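PDB 6H20: probable glutamine-binding lipoprotein GlnH (GLNBP) from Mycobacterium tuberculosis, which binds amino acids including asparagine and, as an aspartate-specific solute-binding protein, probably helps regulate protein kinase G and glutamate metabolism. Local coordinates for residues V107-Q111 and K112-D116; C194-A197 and L198-E202; T265-R268 and K269-V273. All coordinates share one frame; numbering follows the deposited sequence.

Contact 1 of 3, residues V107-Q111 and K112-D116; sequences VTALQ and KSQVD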
loop_
_atom_site.group_PDB
_atom_site.type_symbol
_atom_site.label_atom_id
_atom_site.label_comp_id
_atom_site.label_asym_id
_atom_site.label_seq_id
_atom_site.Cartn_x
_atom_site.Cartn_y
_atom_site.Cartn_z
ATOM N N VAL A 107 -3.759 -9.786 4.651
ATOM C CA VAL A 107 -3.048 -11.007 5.026
ATOM C C VAL A 107 -3.986 -12.208 4.991
ATOM O O VAL A 107 -3.632 -13.276 4.471
ATOM C CB VAL A 107 -2.359 -10.846 6.394
ATOM C CG1 VAL A 107 -1.976 -12.213 6.973
ATOM C CG2 VAL A 107 -1.135 -9.957 6.260
ATOM N N THR A 108 -5.200 -12.052 5.530
ATOM C CA THR A 108 -6.122 -13.182 5.597
ATOM C C THR A 108 -6.505 -13.679 4.210
ATOM O O THR A 108 -6.574 -14.889 3.980
ATOM C CB THR A 108 -7.371 -12.801 6.395
ATOM O OG1 THR A 108 -6.992 -12.504 7.742
ATOM C CG2 THR A 108 -8.353 -13.958 6.411
ATOM N N ALA A 109 -6.753 -12.772 3.264
ATOM C CA ALA A 109 -7.122 -13.224 1.926
ATOM C C ALA A 109 -6.010 -14.037 1.291
ATOM O O ALA A 109 -6.280 -14.992 0.558
ATOM C CB ALA A 109 -7.489 -12.034 1.046
ATOM N N LEU A 110 -4.756 -13.678 1.562
ATOM C CA LEU A 110 -3.639 -14.449 1.031
ATOM C C LEU A 110 -3.529 -15.802 1.723
ATOM O O LEU A 110 -3.316 -16.828 1.062
ATOM C CB LEU A 110 -2.356 -13.631 1.169
ATOM C CG LEU A 110 -2.292 -12.420 0.241
ATOM C CD1 LEU A 110 -1.168 -11.480 0.659
ATOM C CD2 LEU A 110 -2.110 -12.887 -1.187
ATOM N N GLN A 111 -3.680 -15.820 3.050
ATOM C CA GLN A 111 -3.614 -17.075 3.797
ATOM C C GLN A 111 -4.689 -18.052 3.339
ATOM O O GLN A 111 -4.448 -19.269 3.264
ATOM C CB GLN A 111 -3.783 -16.779 5.285
ATOM C CG GLN A 111 -2.559 -16.173 5.950
ATOM C CD GLN A 111 -2.793 -15.898 7.421
ATOM O OE1 GLN A 111 -3.788 -15.278 7.793
ATOM N NE2 GLN A 111 -1.880 -16.362 8.269
ATOM N N LYS A 112 -5.879 -17.545 3.026
ATOM C CA LYS A 112 -7.011 -18.369 2.624
ATOM C C LYS A 112 -7.042 -18.626 1.125
ATOM O O LYS A 112 -8.012 -19.206 0.633
ATOM C CB LYS A 112 -8.329 -17.713 3.045
ATOM C CG LYS A 112 -8.570 -17.647 4.537
ATOM C CD LYS A 112 -9.837 -16.851 4.824
ATOM C CE LYS A 112 -10.559 -17.357 6.059
ATOM N NZ LYS A 112 -9.662 -17.446 7.243
ATOM N N SER A 113 -6.017 -18.189 0.389
ATOM C CA SER A 113 -5.965 -18.364 -1.063
ATOM C C SER A 113 -7.220 -17.822 -1.745
ATOM O O SER A 113 -7.744 -18.414 -2.690
ATOM C CB SER A 113 -5.690 -19.821 -1.448
ATOM O OG SER A 113 -4.423 -20.217 -0.964
ATOM N N GLN A 114 -7.706 -16.675 -1.261
ATOM C CA GLN A 114 -8.863 -16.020 -1.852
ATOM C C GLN A 114 -8.499 -15.086 -3.000
ATOM O O GLN A 114 -9.391 -14.671 -3.744
ATOM C CB GLN A 114 -9.631 -15.241 -0.785
ATOM C CG GLN A 114 -10.225 -16.108 0.310
ATOM C CD GLN A 114 -10.947 -15.282 1.355
ATOM O OE1 GLN A 114 -10.574 -14.143 1.623
ATOM N NE2 GLN A 114 -11.987 -15.854 1.949
ATOM N N VAL A 115 -7.217 -14.737 -3.148
ATOM C CA VAL A 115 -6.725 -13.965 -4.279
ATOM C C VAL A 115 -5.383 -14.555 -4.672
ATOM O O VAL A 115 -4.719 -15.221 -3.877
ATOM C CB VAL A 115 -6.545 -12.465 -3.946
ATOM C CG1 VAL A 115 -7.873 -11.828 -3.553
ATOM C CG2 VAL A 115 -5.520 -12.278 -2.830
ATOM N N ASP A 116 -4.979 -14.297 -5.917
ATOM C CA ASP A 116 -3.633 -14.689 -6.322
ATOM C C ASP A 116 -2.594 -13.734 -5.741
ATOM O O ASP A 116 -1.537 -14.169 -5.259
ATOM C CB ASP A 116 -3.513 -14.701 -7.847
ATOM C CG ASP A 116 -4.460 -15.688 -8.514
ATOM O OD1 ASP A 116 -4.426 -16.892 -8.166
ATOM O OD2 ASP A 116 -5.221 -15.271 -9.416
HETATM O O HOH W 1 -6.439 -16.590 7.974
HETATM O O HOH W 2 -4.725 -21.310 1.330
#
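Gln114 N donates to Ala109 O at 2.9 Å, and Ser113 N donates to Leu110 O at 3.1 Å. With Ser113 at positive phi, these two bonds make the Schellman motif that ends helix 106-111, a clear case of a helix stopped by bonding back into its own last turn. They differ in approach: Gln114 N arrives nearly along the C=O axis of Ala109, whereas Ser113 N stands above the carbonyl plane of Leu110, about 70° out of it. The Asn240 side chain is a second donor to this carbonyl. Just before them, Lys112 N still makes the ordinary helical bond to Thr108 O.

Side chains fill in around this frame. Lys112 runs alongside Thr108, pointing the same way, and its CD lies 3.6 Å from Thr108 CG2; bends at chi3 and chi4 then bring the ammonium group beside the same methyl. Gln114 lays its amide oxygen against the last turn, OE1 being 3.6 Å from Ala109 CA. Deeper down, Leu110 CD2 meets Val115 CG2 at 3.8 Å, the two chains passing obliquely.

Water completes the outer shell. One molecule donates to Gln111 OE1 at 3.0 Å and accepts only weakly from Lys112 NZ. Another donates to Gln111 O at 2.8 Å and is shared with Ser113 OG, 2.6 Å away, so this water ties the Gln111 carbonyl to the serine hydroxyl, while amides take the carbonyls before it.

The turn delivers the chain into strand 117-118, completing a parallel beta-alpha-beta connection from strand 96-100. Val115 packs on Ile54 of strand 53-57, which lies between those two strands, and Asp116 binds Ile54 N while forming a salt bridge with Arg50. Leu110 lies against Val132 of strand 132-134, beyond strand 117-118 in the sheet.

Contact 2 of 3, residues C194-A197 and L198-E202; sequences CLVA and LQQRE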
loop_
_atom_site.group_PDB
_atom_site.type_symbol
_atom_site.label_atom_id
_atom_site.label_comp_id
_atom_site.label_asym_id
_atom_site.label_seq_id
_atom_site.Cartn_x
_atom_site.Cartn_y
_atom_site.Cartn_z
ATOM N N CYS A 194 -10.807 8.616 6.457
ATOM C CA CYS A 194 -10.069 9.639 7.195
ATOM C C CYS A 194 -10.242 10.994 6.541
ATOM O O CYS A 194 -10.357 12.016 7.229
ATOM C CB CYS A 194 -8.577 9.299 7.255
ATOM S SG CYS A 194 -8.130 7.990 8.391
ATOM N N LEU A 195 -10.270 11.021 5.208
ATOM C CA LEU A 195 -10.457 12.294 4.523
ATOM C C LEU A 195 -11.822 12.879 4.843
ATOM O O LEU A 195 -11.937 14.068 5.155
ATOM C CB LEU A 195 -10.268 12.118 3.017
ATOM C CG LEU A 195 -10.584 13.386 2.228
ATOM C CD1 LEU A 195 -9.660 14.524 2.662
ATOM C CD2 LEU A 195 -10.482 13.138 0.736
ATOM N N VAL A 196 -12.866 12.052 4.801
ATOM C CA VAL A 196 -14.201 12.532 5.157
ATOM C C VAL A 196 -14.213 13.083 6.579
ATOM O O VAL A 196 -14.760 14.161 6.843
ATOM C CB VAL A 196 -15.246 11.417 4.969
ATOM C CG1 VAL A 196 -16.597 11.852 5.544
ATOM C CG2 VAL A 196 -15.376 11.077 3.498
ATOM N N ALA A 197 -13.608 12.349 7.515
ATOM C CA ALA A 197 -13.578 12.792 8.905
ATOM C C ALA A 197 -12.891 14.145 9.044
ATOM O O ALA A 197 -13.326 14.994 9.832
ATOM C CB ALA A 197 -12.875 11.747 9.768
ATOM N N LEU A 198 -11.808 14.364 8.298
ATOM C CA LEU A 198 -11.104 15.639 8.395
ATOM C C LEU A 198 -11.911 16.746 7.733
ATOM O O LEU A 198 -11.989 17.869 8.251
ATOM C CB LEU A 198 -9.710 15.513 7.777
ATOM C CG LEU A 198 -8.772 16.715 7.909
ATOM C CD1 LEU A 198 -8.629 17.187 9.356
ATOM C CD2 LEU A 198 -7.410 16.356 7.337
ATOM N N GLN A 199 -12.545 16.439 6.598
ATOM C CA GLN A 199 -13.403 17.432 5.956
ATOM C C GLN A 199 -14.525 17.875 6.879
ATOM O O GLN A 199 -14.938 19.043 6.843
ATOM C CB GLN A 199 -13.975 16.871 4.658
ATOM C CG GLN A 199 -12.933 16.736 3.574
ATOM C CD GLN A 199 -13.438 16.035 2.339
ATOM O OE1 GLN A 199 -14.217 15.087 2.414
ATOM N NE2 GLN A 199 -12.970 16.485 1.183
ATOM N N GLN A 200 -15.031 16.965 7.704
ATOM C CA GLN A 200 -16.099 17.282 8.639
ATOM C C GLN A 200 -15.574 17.739 9.991
ATOM O O GLN A 200 -16.370 17.897 10.926
ATOM C CB GLN A 200 -17.037 16.089 8.795
ATOM C CG GLN A 200 -17.504 15.539 7.472
ATOM C CD GLN A 200 -18.692 14.618 7.601
ATOM O OE1 GLN A 200 -19.332 14.543 8.651
ATOM N NE2 GLN A 200 -18.994 13.902 6.525
ATOM N N ARG A 201 -14.261 17.959 10.106
ATOM C CA ARG A 201 -13.627 18.435 11.340
ATOM C C ARG A 201 -13.894 17.509 12.527
ATOM O O ARG A 201 -14.012 17.960 13.670
ATOM C CB ARG A 201 -14.010 19.888 11.652
ATOM C CG ARG A 201 -13.830 20.812 10.462
ATOM C CD ARG A 201 -13.800 22.269 10.883
ATOM N NE ARG A 201 -12.872 23.049 10.066
ATOM C CZ ARG A 201 -13.238 23.841 9.063
ATOM N NH1 ARG A 201 -14.520 23.963 8.747
ATOM N NH2 ARG A 201 -12.324 24.514 8.377
ATOM N N GLU A 202 -13.973 16.204 12.264
ATOM C CA GLU A 202 -14.118 15.198 13.306
ATOM C C GLU A 202 -12.778 14.672 13.789
ATOM O O GLU A 202 -12.741 13.890 14.749
ATOM C CB GLU A 202 -14.974 14.042 12.791
ATOM C CG GLU A 202 -16.375 14.491 12.444
ATOM C CD GLU A 202 -17.183 13.428 11.744
ATOM O OE1 GLU A 202 -16.589 12.485 11.186
ATOM O OE2 GLU A 202 -18.427 13.548 11.744
#
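Ala197 O takes the N-H of Glu202 at 2.8 Å, the long bond of a Schellman motif that closes helix 191-199. Arg201, at positive phi, is its C-prime residue, and its own N returns to Leu198 O at 2.9 Å. Three preceding amides, those of Leu198, Gln199 and Gln200, keep the regular helical pattern to Cys194, Leu195 and Val196, so the helix remains regular until the chain turns away.

The side chains follow this backbone closely. Glu202, the residue after the C-prime position, extends its chain back past the last turn and brings OE1 to 3.8 Å from Ala197 CA, with the alanine methyl only slightly farther off. This pair occupies the two positions that in many Schellman motifs make a hydrophobic contact. One turn earlier, Gln199 lies obliquely across Leu195: Gln199 CG is 3.3 Å from Leu195 O, and the amide carbon CD approaches Leu195 CG at 3.9 Å. The polar amide thus lies against the aliphatic branch point of the leucine.

Toward the interior, Leu195 packs on Leu216 of helix 210-219, and both Leu195 and Leu198 touch Leu223 of strand 223-226, while Cys194 is joined by a disulfide to Cys165 of strand 163-167. On another flank the N-terminal segment passes by, Pro4 touching Val196 and Pro2 touching Gln200.

Val196 and Gln200 themselves run side by side in the same direction. Val196 turns CG1 anti to its amide nitrogen (chi1 171°), along the path of the glutamine, whose CG passes 3.1 Å from Val196 O. The amide end draws up beside the methyl, Gln200 NE2 lying 3.3 Å from Val196 CG1, a tight approach for a nitrogen and a methyl carbon.

Contact 3 of 3, residues T265-R268 and K269-V273; sequences TLYR and KWLTV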
loop_
_atom_site.group_PDB
_atom_site.type_symbol
_atom_site.label_atom_id
_atom_site.label_comp_id
_atom_site.label_asym_id
_atom_site.label_seq_id
_atom_site.Cartn_x
_atom_site.Cartn_y
_atom_site.Cartn_z
ATOM N N THR A 265 6.677 5.272 -16.640
ATOM C CA THR A 265 5.420 5.737 -17.213
ATOM C C THR A 265 4.310 5.734 -16.169
ATOM O O THR A 265 3.522 6.687 -16.081
ATOM C CB THR A 265 5.064 4.855 -18.411
ATOM O OG1 THR A 265 6.020 5.074 -19.462
ATOM C CG2 THR A 265 3.663 5.149 -18.924
ATOM N N LEU A 266 4.255 4.684 -15.346
ATOM C CA LEU A 266 3.220 4.600 -14.322
ATOM C C LEU A 266 3.417 5.643 -13.233
ATOM O O LEU A 266 2.434 6.212 -12.739
ATOM C CB LEU A 266 3.181 3.192 -13.724
ATOM C CG LEU A 266 2.749 2.097 -14.697
ATOM C CD1 LEU A 266 2.734 0.752 -13.977
ATOM C CD2 LEU A 266 1.383 2.405 -15.299
ATOM N N TYR A 267 4.664 5.897 -12.825
ATOM C CA TYR A 267 4.916 6.962 -11.858
ATOM C C TYR A 267 4.463 8.305 -12.411
ATOM O O TYR A 267 3.798 9.082 -11.717
ATOM C CB TYR A 267 6.405 7.026 -11.493
ATOM C CG TYR A 267 6.679 7.830 -10.229
ATOM C CD1 TYR A 267 6.761 9.224 -10.253
ATOM C CD2 TYR A 267 6.836 7.191 -9.012
ATOM C CE1 TYR A 267 7.002 9.951 -9.084
ATOM C CE2 TYR A 267 7.075 7.899 -7.851
ATOM C CZ TYR A 267 7.156 9.270 -7.888
ATOM O OH TYR A 267 7.395 9.945 -6.709
ATOM N N ARG A 268 4.825 8.599 -13.658
ATOM C CA ARG A 268 4.422 9.870 -14.248
ATOM C C ARG A 268 2.909 9.949 -14.416
ATOM O O ARG A 268 2.328 11.034 -14.320
ATOM C CB ARG A 268 5.157 10.087 -15.571
ATOM C CG ARG A 268 6.665 10.270 -15.399
ATOM C CD ARG A 268 7.374 10.685 -16.696
ATOM N NE ARG A 268 6.914 9.925 -17.854
ATOM C CZ ARG A 268 6.011 10.364 -18.725
ATOM N NH1 ARG A 268 5.471 11.567 -18.569
ATOM N NH2 ARG A 268 5.644 9.600 -19.747
ATOM N N LYS A 269 2.250 8.811 -14.635
ATOM C CA LYS A 269 0.802 8.812 -14.810
ATOM C C LYS A 269 0.085 9.152 -13.509
ATOM O O LYS A 269 -0.923 9.871 -13.521
ATOM C CB LYS A 269 0.368 7.439 -15.326
ATOM C CG LYS A 269 -1.121 7.230 -15.537
ATOM C CD LYS A 269 -1.345 5.861 -16.176
ATOM C CE LYS A 269 -2.815 5.494 -16.290
ATOM N NZ LYS A 269 -2.938 4.053 -16.677
ATOM N N TRP A 270 0.610 8.691 -12.374
ATOM C CA TRP A 270 -0.126 8.711 -11.116
ATOM C C TRP A 270 0.466 9.595 -10.027
ATOM O O TRP A 270 -0.293 10.101 -9.197
ATOM C CB TRP A 270 -0.265 7.278 -10.564
ATOM C CG TRP A 270 -1.165 6.434 -11.416
ATOM C CD1 TRP A 270 -0.811 5.343 -12.176
ATOM C CD2 TRP A 270 -2.560 6.641 -11.642
ATOM N NE1 TRP A 270 -1.911 4.851 -12.838
ATOM C CE2 TRP A 270 -2.998 5.628 -12.524
ATOM C CE3 TRP A 270 -3.494 7.573 -11.161
ATOM C CZ2 TRP A 270 -4.320 5.534 -12.951
ATOM C CZ3 TRP A 270 -4.805 7.478 -11.591
ATOM C CH2 TRP A 270 -5.210 6.458 -12.468
ATOM N N LEU A 271 1.785 9.779 -9.979
ATOM C CA LEU A 271 2.441 10.217 -8.753
ATOM C C LEU A 271 3.254 11.497 -8.900
ATOM O O LEU A 271 4.035 11.821 -7.996
ATOM C CB LEU A 271 3.334 9.096 -8.203
ATOM C CG LEU A 271 2.599 7.789 -7.889
ATOM C CD1 LEU A 271 3.555 6.761 -7.273
ATOM C CD2 LEU A 271 1.395 8.018 -6.987
ATOM N N THR A 272 3.090 12.240 -9.998
ATOM C CA THR A 272 3.907 13.440 -10.183
ATOM C C THR A 272 3.669 14.487 -9.099
ATOM O O THR A 272 4.525 15.359 -8.910
ATOM C CB THR A 272 3.701 14.052 -11.574
ATOM O OG1 THR A 272 2.309 14.332 -11.787
ATOM C CG2 THR A 272 4.200 13.107 -12.647
ATOM N N VAL A 273 2.544 14.409 -8.381
ATOM C CA VAL A 273 2.300 15.303 -7.249
ATOM C C VAL A 273 3.431 15.246 -6.225
ATOM O O VAL A 273 3.683 16.222 -5.506
ATOM C CB VAL A 273 0.920 14.994 -6.623
ATOM C CG1 VAL A 273 0.887 13.582 -6.061
ATOM C CG2 VAL A 273 0.573 16.009 -5.555
HETATM O O HOH W 3 0.946 12.203 -12.225
#
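Aromatic and apolar contact joins Tyr267 to Leu271 at the end of helix 262-270. Leu271 CB sits over the centre of the phenol ring of Tyr267, 3.7 Å from the centroid and 6° off the ring normal, a CH-pi contact square over the face. The leucine chain crosses that of the tyrosine at about a right angle, and Leu271 CD1 reaches Tyr267 CD2 at 3.7 Å. The tyrosine reaches this place by holding CG opposite its amide nitrogen (chi1 -164°), which swings the ring toward the C-terminal end of the helix.

Backbone hydrogen bonds show the helix giving way. Lys269 N still bonds to Thr265 O at 2.9 Å. Trp270 N, however, divides itself between a weak bond to Leu266 O and a second, 3.3 Å long, to Tyr267 O. That same carbonyl also takes Leu271 N at 2.7 Å, so Tyr267 O accepts two donors, and a 3-10 segment begins at Thr272.

Solvent supplies a further link: one water donates to Arg268 O at 2.8 Å and lies 2.6 Å from Thr272 OG1. The threonine methyl CG2 approaches the same carbonyl, 3.3 Å from Arg268 O.

Charge centres on Asp80 of helix 77-90, whose OD2 takes two groups: Lys269 NZ in a salt bridge and Trp270 NE1 in a hydrogen bond. Tyr267 and Leu271 meet Leu139 of strand 139-148, while the side facing helix 77-90 combines Leu266 packing with this single carboxylate oxygen; sharing a charged acceptor probably restrains both groups.

Overall arrangement
From the N terminus, the chain meets contact 1 first, where the loop after helix 106-111 leads into strand 117-118 beside strand 53-57. Contact 2 comes next, at the end of helix 191-199, whose first residue, Trp191, belongs to the asparagine pocket; it brings that helix to helix 210-219 and strand 223-226. Contact 3 follows at the end of helix 262-270, which it brings to helix 77-90 and strand 139-148. Each closes only a local turn; they lie in series and neither nest nor cross. Their centres are 26 to 31 Å apart, and none touches another; contacts 1 and 3 lie on opposite sides of the chain's centre. Together they illustrate helix ends set around a solute-binding protein.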